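Local structure of dihydrodipicolinate synthase (Bacillus anthracis, 1XKY) at residues Ile171-Ala174 with Leu179-Thr182; Ile229-Ala234 with Lys238-Leu243. The protein probably catalyses the condensation of pyruvate with aspartate semialdehyde, the dihydrodipicolinate synthase step of bacterial lysine biosynthesis. All coordinates share one frame; numbering follows the deposited sequence.

How the contacts relate
The two contacts illustrate how a (beta/alpha)8 barrel combines local closure of its repeating units with the helical hairpin that follows the last strand. Contact 1 comes first along the chain and joins the C-terminal end of strand 168-173, in the barrel wall, to helix 178-187, which follows it. Contact 2 opens only after contact 1 has closed and pairs the end of helix 218-234, which comes after the last strand, with the start of helix 237-253. Their centres lie 21 Å apart and their nearest atoms about 12 Å apart, so they do not touch. Residues at both sites nevertheless reach the same second subunit, so both regions lie at an interface between two subunits of the four-chain assembly.

Contact 1 of 2, residues Ile171-Ala174 with Leu179-Thr182; sequences IKDA and LTMT
In the beta-alpha-beta unit built from strand 168-173, helix 178-187 and strand 193-196 of the TIM barrel, D173 at the C-terminal end of the first strand faces M181 and T180 in the first turn of the helix. The chain turns back on itself within a few residues, bringing the CA atoms of D173 and M181 to 7.2 Å. The CB of D173 is directed toward the helix, with CG anti to the backbone N (chi1 -166°), and its carboxylate runs obliquely past the start of the M181 side chain. There OD2 of D173 lies 3.5 Å from CG of M181, a van der Waals contact between a carboxylate oxygen and a methylene group. Beyond CG the methionine is extended, and it carries its methyl end back to the strand.

No direct hydrogen bond spans the two segments. The D173 OD2 and T180 OG1 atoms are 4.1 Å apart, too far to bond, and a water molecule fills the role of linker. It donates one hydrogen to OD2 of D173 at 2.6 Å and the other to OG1 of T180 at 2.8 Å. That hydroxyl lies between the backbone N and the carbonyl carbon (chi1 51°), and from there it also bonds to the main-chain oxygen of D177, so it donates to the carbonyl of D177, just before the helix, while accepting from the water. The other carboxylate oxygen, OD1 of D173, is gripped by the backbone N of G175 and by ND2 of N145 on the adjacent strand. Bonds at both oxygens thus fix the rotation of this buried carboxylate. At the far end of the methionine, the CE methyl of M181 rests 3.4 Å from the backbone O of D173.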
# COMPACT_ATOMS: atom_id res chain seq x y z
N ILE A 171 -16.54 -17.57 -9.35
CA ILE A 171 -15.26 -16.92 -9.11
C ILE A 171 -14.74 -17.28 -7.71
O ILE A 171 -15.51 -17.33 -6.74
CB ILE A 171 -15.34 -15.37 -9.30
CG1 ILE A 171 -13.97 -14.71 -9.08
CG2 ILE A 171 -16.40 -14.76 -8.39
CD1 ILE A 171 -13.87 -13.32 -9.66
N LYS A 172 -13.45 -17.61 -7.65
CA LYS A 172 -12.72 -17.69 -6.39
C LYS A 172 -12.14 -16.30 -6.16
O LYS A 172 -11.26 -15.87 -6.91
CB LYS A 172 -11.59 -18.74 -6.48
CG LYS A 172 -10.68 -18.78 -5.25
CD LYS A 172 -9.52 -19.75 -5.43
CE LYS A 172 -8.61 -19.74 -4.19
NZ LYS A 172 -7.48 -20.72 -4.32
N ASP A 173 -12.64 -15.59 -5.16
CA ASP A 173 -12.20 -14.21 -4.92
C ASP A 173 -11.25 -14.12 -3.74
O ASP A 173 -11.67 -14.04 -2.58
CB ASP A 173 -13.41 -13.28 -4.72
CG ASP A 173 -13.03 -11.80 -4.81
OD1 ASP A 173 -11.83 -11.47 -4.67
OD2 ASP A 173 -13.94 -10.96 -5.02
N ALA A 174 -9.95 -14.11 -4.04
CA ALA A 174 -8.91 -13.91 -3.02
C ALA A 174 -8.44 -12.45 -2.92
O ALA A 174 -7.33 -12.16 -2.48
CB ALA A 174 -7.74 -14.84 -3.28
N LEU A 179 -16.59 -6.54 0.44
CA LEU A 179 -17.45 -5.52 -0.18
C LEU A 179 -17.44 -5.53 -1.72
O LEU A 179 -18.46 -5.25 -2.34
CB LEU A 179 -17.15 -4.14 0.39
CG LEU A 179 -17.39 -3.99 1.90
CD1 LEU A 179 -17.27 -2.55 2.34
CD2 LEU A 179 -18.76 -4.54 2.32
N THR A 180 -16.30 -5.85 -2.34
CA THR A 180 -16.31 -6.15 -3.77
C THR A 180 -17.06 -7.47 -4.04
O THR A 180 -17.83 -7.57 -4.99
CB THR A 180 -14.89 -6.20 -4.39
OG1 THR A 180 -14.06 -7.08 -3.62
CG2 THR A 180 -14.27 -4.80 -4.44
N MET A 181 -16.84 -8.47 -3.18
CA MET A 181 -17.63 -9.71 -3.25
C MET A 181 -19.14 -9.40 -3.21
O MET A 181 -19.89 -9.90 -4.04
CB MET A 181 -17.29 -10.67 -2.10
CG MET A 181 -15.89 -11.26 -2.13
SD MET A 181 -15.72 -12.44 -0.78
CE MET A 181 -13.95 -12.49 -0.56
N THR A 182 -19.55 -8.55 -2.27
CA THR A 182 -20.96 -8.14 -2.14
C THR A 182 -21.51 -7.65 -3.47
O THR A 182 -22.61 -8.03 -3.86
CB THR A 182 -21.14 -6.99 -1.09
OG1 THR A 182 -20.88 -7.48 0.23
CG2 THR A 182 -22.55 -6.42 -1.15
O HOH W 1 -13.05 -8.60 -5.78

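Contact 2 of 2, residues Ile229-Ala234 with Lys238-Leu243; sequences IAAFQA and KKAQKL
A chi1 of -174° turns the F232 ring away from its own N and alongside the carbonyl carbon, so that the ring's edge lies beside the A240 methyl. A240 itself needs no torsion, since its CB is directed toward the partner helix. The two form an antiparallel helical hairpin, helix 218-234 followed after a short turn by helix 237-253, whose segments run at 147° with axes only 8.0 Å apart. Alanines at the crossing permit this closeness: the CA atoms of F232 and A240 approach to 5.3 Å. The close packing of the A240 methyl is on the backbone and CB of F232, its CB 3.8 Å from the N of F232 and 4.1 Å from the CB of F232. On the other helix A231 does much the same, its CB 4.0 Å from the N of A240 and 4.1 Å from the CB of A240. K239 borders the patch with its CB, 4.4 Å from the CB of A231, while its extended chain leads away from segment 229-234 to a salt bridge between NZ and OE1 of E227, earlier on the partner helix.

Outside the hairpin, the F232 ring packs on L203 and A207 of its own chain and meets the ring of F237 of the second subunit, planes at about 35°. Q241 NE2 also bonds to the backbone O of A207 of that subunit.

Between the two segments there is no hydrogen bond. Their contact is apolar packing of methyl on backbone, and the K239-E227 charge pair ties the two helices at its edge.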
# COMPACT_ATOMS: atom_id res chain seq x y z
N ILE A 229 -19.66 -24.09 9.10
CA ILE A 229 -20.61 -23.69 8.07
C ILE A 229 -22.03 -24.17 8.39
O ILE A 229 -22.99 -23.43 8.18
CB ILE A 229 -20.16 -24.18 6.67
CG1 ILE A 229 -18.90 -23.42 6.24
CG2 ILE A 229 -21.29 -24.01 5.63
CD1 ILE A 229 -18.28 -23.92 4.97
N ALA A 230 -22.16 -25.38 8.92
CA ALA A 230 -23.47 -25.91 9.32
C ALA A 230 -24.07 -25.06 10.46
O ALA A 230 -25.24 -24.70 10.42
CB ALA A 230 -23.34 -27.35 9.76
N ALA A 231 -23.24 -24.75 11.45
CA ALA A 231 -23.65 -23.88 12.55
C ALA A 231 -24.05 -22.49 12.05
O ALA A 231 -25.08 -21.94 12.47
CB ALA A 231 -22.53 -23.76 13.57
N PHE A 232 -23.24 -21.92 11.17
CA PHE A 232 -23.54 -20.62 10.59
C PHE A 232 -24.86 -20.63 9.84
O PHE A 232 -25.73 -19.79 10.09
CB PHE A 232 -22.43 -20.17 9.64
CG PHE A 232 -22.63 -18.78 9.13
CD1 PHE A 232 -22.38 -17.69 9.96
CD2 PHE A 232 -23.12 -18.56 7.86
CE1 PHE A 232 -22.58 -16.40 9.50
CE2 PHE A 232 -23.33 -17.27 7.40
CZ PHE A 232 -23.06 -16.19 8.22
N GLN A 233 -25.01 -21.57 8.91
CA GLN A 233 -26.22 -21.68 8.09
C GLN A 233 -27.45 -21.94 8.94
O GLN A 233 -28.55 -21.51 8.60
CB GLN A 233 -26.05 -22.77 7.01
CG GLN A 233 -25.14 -22.35 5.85
CD GLN A 233 -24.93 -23.43 4.80
OE1 GLN A 233 -24.89 -24.63 5.12
NE2 GLN A 233 -24.79 -23.02 3.55
N ALA A 234 -27.28 -22.63 10.07
CA ALA A 234 -28.37 -22.85 11.03
C ALA A 234 -28.71 -21.56 11.80
O ALA A 234 -29.85 -21.37 12.25
CB ALA A 234 -27.99 -23.94 12.00
N LYS A 238 -22.76 -18.30 17.88
CA LYS A 238 -21.78 -18.46 18.95
C LYS A 238 -20.79 -19.58 18.63
O LYS A 238 -19.58 -19.36 18.65
CB LYS A 238 -22.47 -18.71 20.30
CG LYS A 238 -23.36 -17.54 20.74
CD LYS A 238 -22.61 -16.50 21.56
CE LYS A 238 -22.96 -16.62 23.05
NZ LYS A 238 -24.35 -16.14 23.31
N LYS A 239 -21.31 -20.76 18.32
CA LYS A 239 -20.44 -21.87 17.89
C LYS A 239 -19.74 -21.56 16.56
O LYS A 239 -18.56 -21.86 16.40
CB LYS A 239 -21.21 -23.19 17.78
CG LYS A 239 -20.26 -24.38 17.58
CD LYS A 239 -20.96 -25.70 17.48
CE LYS A 239 -19.94 -26.84 17.39
NZ LYS A 239 -20.56 -28.19 17.58
N ALA A 240 -20.45 -20.99 15.59
CA ALA A 240 -19.83 -20.64 14.31
C ALA A 240 -18.63 -19.71 14.55
O ALA A 240 -17.56 -19.91 13.97
CB ALA A 240 -20.84 -19.98 13.37
N GLN A 241 -18.81 -18.73 15.43
CA GLN A 241 -17.74 -17.78 15.76
C GLN A 241 -16.57 -18.46 16.47
O GLN A 241 -15.42 -18.11 16.24
CB GLN A 241 -18.30 -16.61 16.58
CG GLN A 241 -19.13 -15.62 15.74
CD GLN A 241 -20.10 -14.77 16.54
OE1 GLN A 241 -20.01 -14.70 17.77
NE2 GLN A 241 -21.03 -14.11 15.85
N LYS A 242 -16.86 -19.46 17.32
CA LYS A 242 -15.81 -20.21 18.01
C LYS A 242 -14.91 -20.97 17.02
O LYS A 242 -13.68 -20.95 17.15
CB LYS A 242 -16.44 -21.18 19.01
CG LYS A 242 -15.46 -21.90 19.91
CD LYS A 242 -16.14 -23.05 20.65
CE LYS A 242 -15.19 -23.75 21.61
NZ LYS A 242 -14.99 -22.96 22.85
N LEU A 243 -15.53 -21.61 16.03
CA LEU A 243 -14.78 -22.37 15.02
C LEU A 243 -14.10 -21.44 14.01
O LEU A 243 -13.01 -21.75 13.51
CB LEU A 243 -15.71 -23.37 14.31
CG LEU A 243 -16.08 -24.59 15.18
CD1 LEU A 243 -17.30 -25.29 14.65
CD2 LEU A 243 -14.90 -25.55 15.28